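Local coordinates for protein hydrolase, haloacid dehalogenase-like family (Chlorobaculum tepidum, PDB 2HCF) that is assigned to the haloacid dehalogenase-like hydrolases and binds magnesium, so it probably hydrolyses its substrate with the metal's help, at residues 6-11 against 154-159; 100-105 against 111-116; 158-161 against 167-170; 173-178 against 183-188; 193-198 against 204-209. All coordinates share one frame; numbering follows the deposited sequence.

Interaction 1: 6-11 against 154-159; sequences LVLFDI and HIALER. With MG (magnesium ion), chain B.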
# COMPACT_ATOMS: atom_id res chain seq x y z
N LEU A 6 9.94 8.76 -10.37
CA LEU A 6 9.57 7.52 -9.70
C LEU A 6 8.28 7.80 -8.91
O LEU A 6 8.26 8.67 -8.03
CB LEU A 6 10.69 7.05 -8.75
CG LEU A 6 10.35 5.85 -7.85
CD1 LEU A 6 9.97 4.66 -8.69
CD2 LEU A 6 11.45 5.44 -6.91
N VAL A 7 7.22 7.08 -9.25
CA VAL A 7 5.95 7.28 -8.62
C VAL A 7 5.46 5.99 -7.93
O VAL A 7 5.18 4.98 -8.58
CB VAL A 7 4.89 7.73 -9.65
CG1 VAL A 7 3.63 8.17 -8.94
CG2 VAL A 7 5.43 8.88 -10.50
N LEU A 8 5.30 6.08 -6.61
CA LEU A 8 4.99 4.94 -5.76
C LEU A 8 3.60 5.12 -5.14
O LEU A 8 3.32 6.12 -4.49
CB LEU A 8 6.08 4.78 -4.69
CG LEU A 8 7.51 4.56 -5.19
CD1 LEU A 8 8.46 4.63 -4.01
CD2 LEU A 8 7.67 3.25 -5.92
N PHE A 9 2.75 4.13 -5.34
CA PHE A 9 1.35 4.14 -4.93
C PHE A 9 1.09 3.10 -3.85
O PHE A 9 1.49 1.91 -3.98
CB PHE A 9 0.45 3.74 -6.10
CG PHE A 9 0.11 4.87 -7.06
CD1 PHE A 9 -0.99 5.68 -6.84
CD2 PHE A 9 0.84 5.05 -8.25
CE1 PHE A 9 -1.33 6.69 -7.73
CE2 PHE A 9 0.52 6.04 -9.13
CZ PHE A 9 -0.58 6.87 -8.87
N ASP A 10 0.42 3.56 -2.80
CA ASP A 10 -0.33 2.72 -1.86
C ASP A 10 -1.55 2.09 -2.54
O ASP A 10 -1.99 2.61 -3.53
CB ASP A 10 -0.78 3.63 -0.72
CG ASP A 10 -1.57 2.88 0.34
OD1 ASP A 10 -0.96 1.97 0.94
OD2 ASP A 10 -2.75 3.25 0.58
N ILE A 11 -2.05 0.96 -2.03
CA ILE A 11 -3.23 0.28 -2.59
C ILE A 11 -4.54 0.70 -1.86
O ILE A 11 -5.35 1.47 -2.41
CB ILE A 11 -3.03 -1.24 -2.58
CG1 ILE A 11 -1.74 -1.59 -3.36
CG2 ILE A 11 -4.25 -1.96 -3.16
CD1 ILE A 11 -1.47 -3.07 -3.49
N HIS A 154 13.20 3.14 1.16
CA HIS A 154 14.58 2.82 0.86
C HIS A 154 14.67 1.61 -0.03
O HIS A 154 15.34 1.65 -1.05
CB HIS A 154 15.35 2.58 2.13
CG HIS A 154 15.33 3.73 3.07
ND1 HIS A 154 16.03 4.90 2.84
CD2 HIS A 154 14.72 3.89 4.27
CE1 HIS A 154 15.85 5.73 3.85
NE2 HIS A 154 15.07 5.14 4.74
N ILE A 155 13.95 0.57 0.33
CA ILE A 155 13.90 -0.67 -0.42
C ILE A 155 13.38 -0.45 -1.85
O ILE A 155 13.98 -0.92 -2.81
CB ILE A 155 13.03 -1.73 0.32
CG1 ILE A 155 13.74 -2.20 1.59
CG2 ILE A 155 12.62 -2.92 -0.63
CD1 ILE A 155 12.89 -3.10 2.47
N ALA A 156 12.25 0.25 -1.98
CA ALA A 156 11.73 0.62 -3.29
C ALA A 156 12.70 1.47 -4.08
O ALA A 156 12.85 1.25 -5.25
CB ALA A 156 10.40 1.33 -3.16
N LEU A 157 13.36 2.46 -3.46
CA LEU A 157 14.33 3.28 -4.20
C LEU A 157 15.50 2.42 -4.77
O LEU A 157 15.86 2.54 -5.95
CB LEU A 157 14.86 4.40 -3.30
CG LEU A 157 15.88 5.31 -3.97
CD1 LEU A 157 15.33 5.95 -5.23
CD2 LEU A 157 16.31 6.36 -2.97
N GLU A 158 16.04 1.53 -3.95
CA GLU A 158 17.11 0.63 -4.39
C GLU A 158 16.68 -0.25 -5.55
O GLU A 158 17.42 -0.41 -6.52
CB GLU A 158 17.58 -0.22 -3.24
CG GLU A 158 18.86 -0.95 -3.48
CD GLU A 158 19.38 -1.59 -2.22
OE1 GLU A 158 18.67 -2.48 -1.69
OE2 GLU A 158 20.46 -1.16 -1.71
N ARG A 159 15.49 -0.81 -5.44
CA ARG A 159 14.94 -1.65 -6.52
C ARG A 159 14.74 -0.87 -7.80
O ARG A 159 15.00 -1.38 -8.89
CB ARG A 159 13.63 -2.33 -6.07
CG ARG A 159 13.86 -3.40 -5.03
CD ARG A 159 12.56 -4.07 -4.53
NE ARG A 159 12.89 -5.03 -3.49
CZ ARG A 159 12.05 -5.52 -2.59
NH1 ARG A 159 10.76 -5.20 -2.61
NH2 ARG A 159 12.53 -6.34 -1.65
MG MG B . -3.81 3.13 2.32
O HOH W 1 -3.21 1.15 2.80
O HOH W 2 -5.38 3.04 3.93
O HOH W 3 -2.09 3.64 3.35

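Interaction 2: 100-105 against 111-116; sequences ELLDAL and VLLGLL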
# COMPACT_ATOMS: atom_id res chain seq x y z
N GLU A 100 -7.86 5.82 -15.21
CA GLU A 100 -7.49 6.95 -16.06
C GLU A 100 -6.11 7.49 -15.69
O GLU A 100 -5.30 7.79 -16.56
CB GLU A 100 -8.53 8.07 -15.94
CG GLU A 100 -9.94 7.70 -16.44
CD GLU A 100 -10.78 6.87 -15.44
OE1 GLU A 100 -10.35 6.59 -14.29
OE2 GLU A 100 -11.90 6.47 -15.85
N LEU A 101 -5.84 7.58 -14.39
CA LEU A 101 -4.59 8.14 -13.91
C LEU A 101 -3.42 7.20 -14.21
O LEU A 101 -2.34 7.62 -14.62
CB LEU A 101 -4.67 8.39 -12.40
CG LEU A 101 -3.41 8.93 -11.71
CD1 LEU A 101 -2.95 10.24 -12.34
CD2 LEU A 101 -3.62 9.10 -10.20
N LEU A 102 -3.64 5.91 -13.99
CA LEU A 102 -2.61 4.91 -14.21
C LEU A 102 -2.30 4.79 -15.71
O LEU A 102 -1.15 4.67 -16.07
CB LEU A 102 -3.03 3.57 -13.60
CG LEU A 102 -3.06 3.51 -12.06
CD1 LEU A 102 -3.44 2.15 -11.56
CD2 LEU A 102 -1.75 3.92 -11.44
N ASP A 103 -3.31 4.85 -16.57
CA ASP A 103 -3.07 4.92 -18.01
C ASP A 103 -2.21 6.12 -18.41
O ASP A 103 -1.33 5.98 -19.26
CB ASP A 103 -4.38 5.06 -18.77
CG ASP A 103 -5.13 3.78 -18.88
OD1 ASP A 103 -4.52 2.73 -18.57
OD2 ASP A 103 -6.32 3.83 -19.29
N ALA A 104 -2.53 7.28 -17.86
CA ALA A 104 -1.82 8.52 -18.16
C ALA A 104 -0.35 8.45 -17.75
O ALA A 104 0.51 8.95 -18.45
CB ALA A 104 -2.50 9.71 -17.46
N LEU A 105 -0.07 7.82 -16.60
CA LEU A 105 1.28 7.68 -16.11
C LEU A 105 2.09 6.61 -16.83
O LEU A 105 3.27 6.81 -17.14
CB LEU A 105 1.26 7.35 -14.61
CG LEU A 105 0.82 8.53 -13.75
CD1 LEU A 105 0.44 8.03 -12.37
CD2 LEU A 105 1.91 9.62 -13.66
N VAL A 111 8.38 8.00 -16.75
CA VAL A 111 7.77 7.62 -15.49
C VAL A 111 8.01 6.14 -15.20
O VAL A 111 7.80 5.29 -16.06
CB VAL A 111 6.24 7.87 -15.49
CG1 VAL A 111 5.57 7.35 -14.18
CG2 VAL A 111 5.95 9.32 -15.68
N LEU A 112 8.46 5.83 -13.98
CA LEU A 112 8.46 4.44 -13.52
C LEU A 112 7.41 4.27 -12.43
O LEU A 112 7.46 4.95 -11.42
CB LEU A 112 9.82 4.03 -12.97
CG LEU A 112 9.85 2.64 -12.33
CD1 LEU A 112 9.50 1.55 -13.32
CD2 LEU A 112 11.19 2.41 -11.70
N LEU A 113 6.46 3.37 -12.62
CA LEU A 113 5.43 3.16 -11.58
C LEU A 113 5.82 1.99 -10.68
O LEU A 113 6.31 0.97 -11.18
CB LEU A 113 4.07 2.87 -12.18
CG LEU A 113 3.23 4.02 -12.72
CD1 LEU A 113 2.10 3.39 -13.51
CD2 LEU A 113 2.68 4.87 -11.62
N GLY A 114 5.63 2.15 -9.38
CA GLY A 114 5.77 1.05 -8.43
C GLY A 114 4.76 1.12 -7.27
O GLY A 114 4.07 2.13 -7.07
N LEU A 115 4.70 0.03 -6.50
CA LEU A 115 3.81 -0.06 -5.37
C LEU A 115 4.63 0.12 -4.14
O LEU A 115 5.76 -0.36 -4.09
CB LEU A 115 3.19 -1.43 -5.32
CG LEU A 115 2.25 -1.69 -6.51
CD1 LEU A 115 1.96 -3.14 -6.57
CD2 LEU A 115 0.93 -0.91 -6.33
N LEU A 116 4.08 0.80 -3.14
CA LEU A 116 4.64 0.87 -1.81
C LEU A 116 3.45 0.70 -0.87
O LEU A 116 2.63 1.65 -0.74
CB LEU A 116 5.32 2.21 -1.54
CG LEU A 116 6.27 2.21 -0.35
CD1 LEU A 116 7.25 3.35 -0.43
CD2 LEU A 116 5.53 2.28 0.98

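Interaction 3: 158-161 against 167-170; sequences ERAR and NYSP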
# COMPACT_ATOMS: atom_id res chain seq x y z
N GLU A 158 16.04 1.53 -3.95
CA GLU A 158 17.11 0.63 -4.39
C GLU A 158 16.68 -0.25 -5.55
O GLU A 158 17.42 -0.41 -6.52
CB GLU A 158 17.58 -0.22 -3.24
CG GLU A 158 18.86 -0.95 -3.48
CD GLU A 158 19.38 -1.59 -2.22
OE1 GLU A 158 18.67 -2.48 -1.69
OE2 GLU A 158 20.46 -1.16 -1.71
N ARG A 159 15.49 -0.81 -5.44
CA ARG A 159 14.94 -1.65 -6.52
C ARG A 159 14.74 -0.87 -7.80
O ARG A 159 15.00 -1.38 -8.89
CB ARG A 159 13.63 -2.33 -6.07
CG ARG A 159 13.86 -3.40 -5.03
CD ARG A 159 12.56 -4.07 -4.53
NE ARG A 159 12.89 -5.03 -3.49
CZ ARG A 159 12.05 -5.52 -2.59
NH1 ARG A 159 10.76 -5.20 -2.61
NH2 ARG A 159 12.53 -6.34 -1.65
N ALA A 160 14.23 0.35 -7.70
CA ALA A 160 13.97 1.16 -8.89
C ALA A 160 15.30 1.48 -9.60
O ALA A 160 15.43 1.37 -10.82
CB ALA A 160 13.24 2.44 -8.49
N ARG A 161 16.29 1.89 -8.82
CA ARG A 161 17.63 2.23 -9.33
C ARG A 161 18.31 1.04 -10.04
O ARG A 161 18.93 1.20 -11.09
CB ARG A 161 18.44 2.76 -8.15
CG ARG A 161 19.80 3.25 -8.46
CD ARG A 161 20.47 3.89 -7.23
NE ARG A 161 21.91 3.99 -7.42
CZ ARG A 161 22.74 4.75 -6.70
NH1 ARG A 161 22.29 5.49 -5.70
NH2 ARG A 161 24.04 4.77 -7.00
N ASN A 167 19.32 7.44 -10.91
CA ASN A 167 19.59 7.83 -9.54
C ASN A 167 18.60 8.92 -9.17
O ASN A 167 18.93 10.11 -9.25
CB ASN A 167 21.04 8.33 -9.41
CG ASN A 167 21.45 8.61 -7.96
OD1 ASN A 167 21.57 7.70 -7.13
ND2 ASN A 167 21.67 9.90 -7.65
N TYR A 168 17.38 8.53 -8.80
CA TYR A 168 16.30 9.50 -8.54
C TYR A 168 16.69 10.40 -7.40
O TYR A 168 17.08 9.91 -6.35
CB TYR A 168 14.99 8.79 -8.20
CG TYR A 168 14.49 7.94 -9.34
CD1 TYR A 168 13.79 8.50 -10.39
CD2 TYR A 168 14.76 6.58 -9.38
CE1 TYR A 168 13.36 7.72 -11.46
CE2 TYR A 168 14.34 5.80 -10.43
CZ TYR A 168 13.64 6.36 -11.46
OH TYR A 168 13.22 5.55 -12.50
N SER A 169 16.59 11.71 -7.61
CA SER A 169 16.78 12.67 -6.53
C SER A 169 15.46 12.85 -5.79
O SER A 169 14.40 12.48 -6.32
CB SER A 169 17.27 14.01 -7.09
OG SER A 169 16.18 14.78 -7.58
N PRO A 170 15.49 13.42 -4.58
CA PRO A 170 14.27 13.57 -3.78
C PRO A 170 13.09 14.19 -4.54
O PRO A 170 11.97 13.68 -4.44
CB PRO A 170 14.73 14.46 -2.62
CG PRO A 170 16.18 14.15 -2.48
CD PRO A 170 16.66 14.00 -3.88

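Interaction 4: 173-178 against 183-188; sequences IVIIGD and IRCARE. With MG (magnesium ion), chain B.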
# COMPACT_ATOMS: atom_id res chain seq x y z
N ILE A 173 11.05 11.79 -6.73
CA ILE A 173 10.37 10.67 -6.11
C ILE A 173 9.03 11.13 -5.53
O ILE A 173 8.98 12.08 -4.76
CB ILE A 173 11.20 10.03 -4.98
CG1 ILE A 173 12.61 9.66 -5.49
CG2 ILE A 173 10.45 8.78 -4.42
CD1 ILE A 173 13.62 9.43 -4.35
N VAL A 174 7.97 10.44 -5.91
CA VAL A 174 6.61 10.80 -5.50
C VAL A 174 5.97 9.59 -4.82
O VAL A 174 5.90 8.49 -5.40
CB VAL A 174 5.76 11.27 -6.71
CG1 VAL A 174 4.35 11.62 -6.28
CG2 VAL A 174 6.41 12.46 -7.38
N ILE A 175 5.53 9.80 -3.59
CA ILE A 175 4.90 8.77 -2.81
C ILE A 175 3.46 9.14 -2.51
O ILE A 175 3.19 10.17 -1.91
CB ILE A 175 5.69 8.50 -1.55
CG1 ILE A 175 6.92 7.67 -1.93
CG2 ILE A 175 4.89 7.74 -0.53
CD1 ILE A 175 8.04 7.71 -0.93
N ILE A 176 2.54 8.27 -2.94
CA ILE A 176 1.11 8.57 -2.90
C ILE A 176 0.34 7.61 -1.98
O ILE A 176 0.44 6.37 -2.13
CB ILE A 176 0.51 8.52 -4.33
CG1 ILE A 176 1.22 9.53 -5.23
CG2 ILE A 176 -0.99 8.77 -4.31
CD1 ILE A 176 1.09 9.25 -6.73
N GLY A 177 -0.46 8.20 -1.09
CA GLY A 177 -1.36 7.44 -0.22
C GLY A 177 -2.40 8.26 0.53
O GLY A 177 -2.50 9.46 0.35
N ASP A 178 -3.13 7.59 1.43
CA ASP A 178 -4.33 8.12 2.08
C ASP A 178 -4.28 8.30 3.60
O ASP A 178 -5.30 8.66 4.18
CB ASP A 178 -5.52 7.22 1.73
CG ASP A 178 -5.43 5.83 2.41
OD1 ASP A 178 -4.43 5.13 2.13
OD2 ASP A 178 -6.37 5.46 3.20
N ILE A 183 2.30 9.64 4.33
CA ILE A 183 2.97 10.91 4.31
C ILE A 183 4.30 10.79 5.05
O ILE A 183 5.33 11.38 4.65
CB ILE A 183 2.08 12.00 4.99
CG1 ILE A 183 0.82 12.25 4.17
CG2 ILE A 183 2.86 13.31 5.09
CD1 ILE A 183 -0.27 12.98 4.91
N ARG A 184 4.29 10.04 6.14
CA ARG A 184 5.45 9.96 7.04
C ARG A 184 6.55 9.15 6.37
O ARG A 184 7.71 9.48 6.44
CB ARG A 184 5.05 9.31 8.36
CG ARG A 184 6.24 8.84 9.20
CD ARG A 184 5.88 8.51 10.63
NE ARG A 184 4.79 9.37 11.09
CZ ARG A 184 3.55 8.95 11.35
NH1 ARG A 184 3.20 7.66 11.28
NH2 ARG A 184 2.66 9.85 11.71
N CYS A 185 6.18 8.08 5.69
CA CYS A 185 7.26 7.24 5.10
C CYS A 185 8.00 7.97 3.96
O CYS A 185 9.18 7.72 3.72
CB CYS A 185 6.76 5.85 4.73
SG CYS A 185 5.94 5.75 3.20
N ALA A 186 7.33 8.92 3.31
CA ALA A 186 7.94 9.74 2.26
C ALA A 186 9.09 10.60 2.79
O ALA A 186 10.04 10.89 2.07
CB ALA A 186 6.91 10.61 1.60
N ARG A 187 9.00 11.00 4.05
CA ARG A 187 10.03 11.84 4.65
C ARG A 187 11.38 11.11 4.71
O ARG A 187 12.43 11.75 4.73
CB ARG A 187 9.63 12.27 6.07
CG ARG A 187 8.26 12.99 6.18
CD ARG A 187 7.97 13.40 7.64
NE ARG A 187 6.57 13.81 7.82
CZ ARG A 187 5.81 13.58 8.90
NH1 ARG A 187 6.29 12.94 9.98
NH2 ARG A 187 4.56 14.02 8.91
N GLU A 188 11.35 9.77 4.71
CA GLU A 188 12.57 8.96 4.69
C GLU A 188 13.51 9.31 3.54
O GLU A 188 14.72 9.26 3.71
CB GLU A 188 12.22 7.48 4.60
CG GLU A 188 11.57 6.96 5.86
CD GLU A 188 12.53 6.96 7.03
OE1 GLU A 188 13.68 6.49 6.86
OE2 GLU A 188 12.16 7.43 8.12
MG MG B . -3.81 3.13 2.32
O HOH W 2 -5.38 3.04 3.93
O HOH W 1 -3.21 1.15 2.80
O HOH W 3 -2.09 3.64 3.35

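Interaction 5: 193-198 against 204-209; sequences SIAVAT and EELARH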
# COMPACT_ATOMS: atom_id res chain seq x y z
N SER A 193 5.40 13.93 -1.16
CA SER A 193 4.23 13.18 -0.75
C SER A 193 3.00 13.82 -1.35
O SER A 193 2.86 15.05 -1.33
CB SER A 193 4.11 13.09 0.77
OG SER A 193 4.09 14.36 1.35
N ILE A 194 2.14 12.99 -1.95
CA ILE A 194 0.82 13.42 -2.36
C ILE A 194 -0.18 12.58 -1.58
O ILE A 194 -0.20 11.36 -1.71
CB ILE A 194 0.58 13.25 -3.88
CG1 ILE A 194 1.48 14.16 -4.73
CG2 ILE A 194 -0.90 13.49 -4.24
CD1 ILE A 194 1.54 13.68 -6.21
N ALA A 195 -0.98 13.22 -0.75
CA ALA A 195 -1.98 12.53 0.06
C ALA A 195 -3.31 12.71 -0.64
O ALA A 195 -3.57 13.78 -1.22
CB ALA A 195 -2.04 13.11 1.42
N VAL A 196 -4.16 11.68 -0.57
CA VAL A 196 -5.49 11.71 -1.14
C VAL A 196 -6.49 11.27 -0.06
O VAL A 196 -6.28 10.25 0.61
CB VAL A 196 -5.54 10.85 -2.44
CG1 VAL A 196 -5.16 9.43 -2.17
CG2 VAL A 196 -6.89 10.97 -3.12
N ALA A 197 -7.54 12.06 0.15
CA ALA A 197 -8.44 11.88 1.30
C ALA A 197 -9.60 10.96 0.93
O ALA A 197 -10.77 11.23 1.25
CB ALA A 197 -8.94 13.23 1.81
N THR A 198 -9.26 9.85 0.28
CA THR A 198 -10.23 8.83 -0.14
C THR A 198 -10.25 7.61 0.79
O THR A 198 -10.89 6.60 0.51
CB THR A 198 -9.98 8.38 -1.59
OG1 THR A 198 -8.59 8.12 -1.79
CG2 THR A 198 -10.42 9.43 -2.55
N GLU A 204 -8.75 17.73 6.40
CA GLU A 204 -8.38 18.44 7.63
C GLU A 204 -7.47 17.59 8.49
O GLU A 204 -6.52 18.09 9.04
CB GLU A 204 -9.60 18.84 8.45
CG GLU A 204 -10.21 20.14 7.98
CD GLU A 204 -11.21 20.74 8.97
OE1 GLU A 204 -11.32 20.22 10.12
OE2 GLU A 204 -11.89 21.71 8.54
N GLU A 205 -7.77 16.30 8.59
CA GLU A 205 -6.94 15.40 9.37
C GLU A 205 -5.54 15.24 8.73
O GLU A 205 -4.52 15.39 9.39
CB GLU A 205 -7.62 14.03 9.49
CG GLU A 205 -8.72 14.05 10.53
CD GLU A 205 -9.53 12.77 10.57
OE1 GLU A 205 -9.92 12.20 9.51
OE2 GLU A 205 -9.82 12.33 11.70
N LEU A 206 -5.52 14.95 7.43
CA LEU A 206 -4.28 14.73 6.70
C LEU A 206 -3.36 15.94 6.63
O LEU A 206 -2.15 15.79 6.57
CB LEU A 206 -4.56 14.20 5.31
CG LEU A 206 -5.10 12.77 5.32
CD1 LEU A 206 -5.51 12.43 3.92
CD2 LEU A 206 -4.08 11.76 5.85
N ALA A 207 -3.94 17.13 6.68
CA ALA A 207 -3.20 18.35 6.50
C ALA A 207 -2.24 18.63 7.68
O ALA A 207 -1.22 19.31 7.52
CB ALA A 207 -4.18 19.51 6.30
N ARG A 208 -2.56 18.09 8.85
CA ARG A 208 -1.72 18.26 10.03
C ARG A 208 -0.37 17.52 9.93
O ARG A 208 0.53 17.77 10.73
CB ARG A 208 -2.45 17.78 11.28
CG ARG A 208 -3.77 18.48 11.50
CD ARG A 208 -4.48 18.00 12.75
NE ARG A 208 -5.88 18.44 12.73
CZ ARG A 208 -6.95 17.69 13.02
NH1 ARG A 208 -6.82 16.42 13.42
NH2 ARG A 208 -8.16 18.22 12.91
N HIS A 209 -0.25 16.61 8.95
CA HIS A 209 0.97 15.86 8.72
C HIS A 209 1.82 16.44 7.62
O HIS A 209 2.87 15.90 7.30
CB HIS A 209 0.60 14.42 8.41
CG HIS A 209 -0.32 13.84 9.44
ND1 HIS A 209 0.05 13.73 10.76
CD2 HIS A 209 -1.60 13.41 9.37
CE1 HIS A 209 -0.96 13.22 11.46
NE2 HIS A 209 -1.97 13.03 10.64

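Interaction 1: 6-11 against 154-159
L6 and L8 of the strand face L157 and A156 of the helix, with CA atoms 8.4 Å apart in both the L6-L157 and the L8-A156 pair. That spacing suits a helix laid on a sheet, where the gap is filled by side chains. The contact is purely apolar and small, burying 122 Å² in all. The tighter touch is L8 CD1 against A156 CB, at 3.9 Å. L8 holds CG anti to its carbonyl carbon (chi1 -59°), and one branch of the leucine meets the short methyl of A156. Two residues back along the strand, L6 CD2 and L157 CD1 meet methyl to methyl at a looser 4.3 Å. V7 and F9 alternate with these residues and serve the other face of the sheet.

The same strand leads into D10 just past its end. D10 OD2 binds the magnesium ion at 2.0 Å, and D10 OD1 takes a hydrogen bond from water 1 at 3.0 Å and a salt bridge from R149. D10 opens a DxDx(T/V) sequence of the HAD type, so it probably holds the family's nucleophile position.

The contact is at the middle of the parallel sheet. Strand 5-9 runs between strands 111-116 and 173-177, and helix 152-164 lies over the face that carries L6 and L8, where L157 also touches I173.

Interaction 2: 100-105 against 111-116
The contact is a helix-strand packing of the Rossmann-like HAD fold: L102 and L105 of helix 98-106 lie on V111 and L113 of strand 111-116, which follows after a short turn. The helix and strand segments run at 137° to each other, partly antiparallel, with axes 9.9 Å apart at closest approach. Together they bury 197 Å², and no hydrogen bond crosses between them.

L105 and L113 form the centre. Their side chains cross at about a right angle, and each keeps CG anti to its carbonyl carbon. L105 CD1 touches L113 CD2 at 3.9 Å, and L105 CB lies 4.1 Å from the same L113 CD2. The other branch of L113 reaches toward the preceding turn of the helix, where L113 CD1 is 4.4 Å from L102 CD2. L113 therefore meets two residues about one helical turn apart, L102 and L105.

F9 of the neighbouring strand 5-9 packs on L101, L102, L105 and L113, and so extends this hydrophobic layer. L112 points to the opposite face of the sheet and touches A160 of helix 152-164. Helix 221-229 adds L225 beside L105 and L229 beside V111.

Near the turn the backbones come closer, with L105 and V111 CA atoms 6.5 Å apart. Here the valine meets a main-chain oxygen as well as a side chain. V111 CG1 lies 3.8 Å from L105 O, and V111 CB is nearer still, 3.6 Å from L105 O.

Interaction 3: 158-161 against 167-170
A160 is the first residue of this helix segment to touch 167-170, and its methyl group meets the ring of Y168. A160 CB lies 4.0 Å from Y168 CE2 and approaches the ring obliquely. The tyrosine keeps CG anti to its carbonyl carbon (chi1 -63°), and its ring lies back toward the helix. L6 and L112 of the sheet also touch both A160 and Y168, so the methyl and the ring sit in one apolar layer. At the far end of the ring, Y168 OH makes a weak hydrogen bond with T164 OG1, within the same helix.

R161 follows and meets N167 at the surface. The two side chains lie alongside each other and point the same way, and the arginine chain is extended from CG to NE. N167 OD1 sits over one face of the guanidinium, 2.7 Å from R161 NH1 and 3.2 Å from R161 CZ. The guanidinium and amide planes stand 86° apart. With the oxygen above the plane, the angle at NH1 is poor and no hydrogen bond is made. The attraction is probably electrostatic, between the cation and the amide oxygen. Both residues also touch a crystal neighbour, which may influence their positions.

The segments are joined by the tail of helix 152-164 and the loop after it. This is a helix-to-strand return in the Rossmann-like HAD fold, leading from helix 152-164 into strand 173-177.

Interaction 4: 173-178 against 183-188
D178 OD1 binds the magnesium ion at 2.1 Å and also takes a weak hydrogen bond from T14. D178 OD2 accepts a hydrogen bond of 2.7 Å from water 2, itself a ligand of the metal, so both carboxylate oxygens are engaged at the site. D10 and the backbone oxygen of D12 complete the protein ligands. D178 lies just beyond the C-terminal end of strand 173-177, as expected for a Rossmann-like sheet, whose active site gathers at the C-terminal strand ends.

The contact itself belongs to the beta-alpha-beta unit of strand 173-177, helix 180-187 and strand 192-196. It centres on I175 and A186, whose CA atoms are only 6.0 Å apart. The small alanine lets the helix come that close. I175 CB and A186 CB are 4.0 Å apart. I175 CG1 stands anti to the carbonyl carbon (chi1 -77°), and from there CD1 reaches the backbone of A186. V174 and I176 point to the other face of the sheet.

Around this centre, A186 also touches S193 of strand 192-196, and I175 touches L8 of strand 5-9. C185 has P153 of helix 152-164 beside it. The isoleucine uses both branches on the helix: I175 CG2 lies 4.4 Å from C185 SG, a loose touch, while I175 CD1 is 3.8 Å from A186 CA.

Interaction 5: 193-198 against 204-209
L206 holds CG anti to its carbonyl carbon (chi1 -70°) and continues extended (chi2 173°), which carries CD1 from the helix to the end of the strand and the turn after it, A195 to A197. This one methyl makes the whole contact. L206 CD1 lies 4.3 Å from A195 CB. It also meets main chain, with V196 O and A197 CA each 4.0 Å from L206 CD1. Last comes A197 CB, 4.1 Å from the same atom. A single leucine branch thus sits against three consecutive residues, with the two alanine methyls both pointing toward the helix.

The chain bends here. A197 is the centre of an inverse gamma turn, and T198 N makes a weak hydrogen bond of 3.0 Å to V196 O. V196 itself points the other way, with its side chain about 5 Å from that of D178, a magnesium ligand.

The pair belongs to the beta-alpha-beta unit of strand 192-196, helix 203-207 and strand 213-215. L214 of the edge strand touches both A195 and L206. I183 of helix 180-187 also touches A195.

How the interactions relate
Interactions 1, 2, 4 and 5 all reach the same parallel sheet, and interaction 3 packs against it through A160 of helix 152-164 and Y168 of the loop that follows. Interaction 1 shares that helix with interaction 3, and its strand pairs with the strands of interactions 2 and 4 through probable hydrogen bonds: F9 O to L116 N (2.9 Å) and L8 N to V174 O (2.8 Å). Another probable hydrogen bond, G177 O to V196 N (2.9 Å), links interactions 4 and 5. Strands 5-9 and 173-177 lead to D10 and D178, so interactions 1 and 4 meet at the magnesium and its three waters. Interactions 3 and 5 are farthest apart, with centres 24 Å from each other.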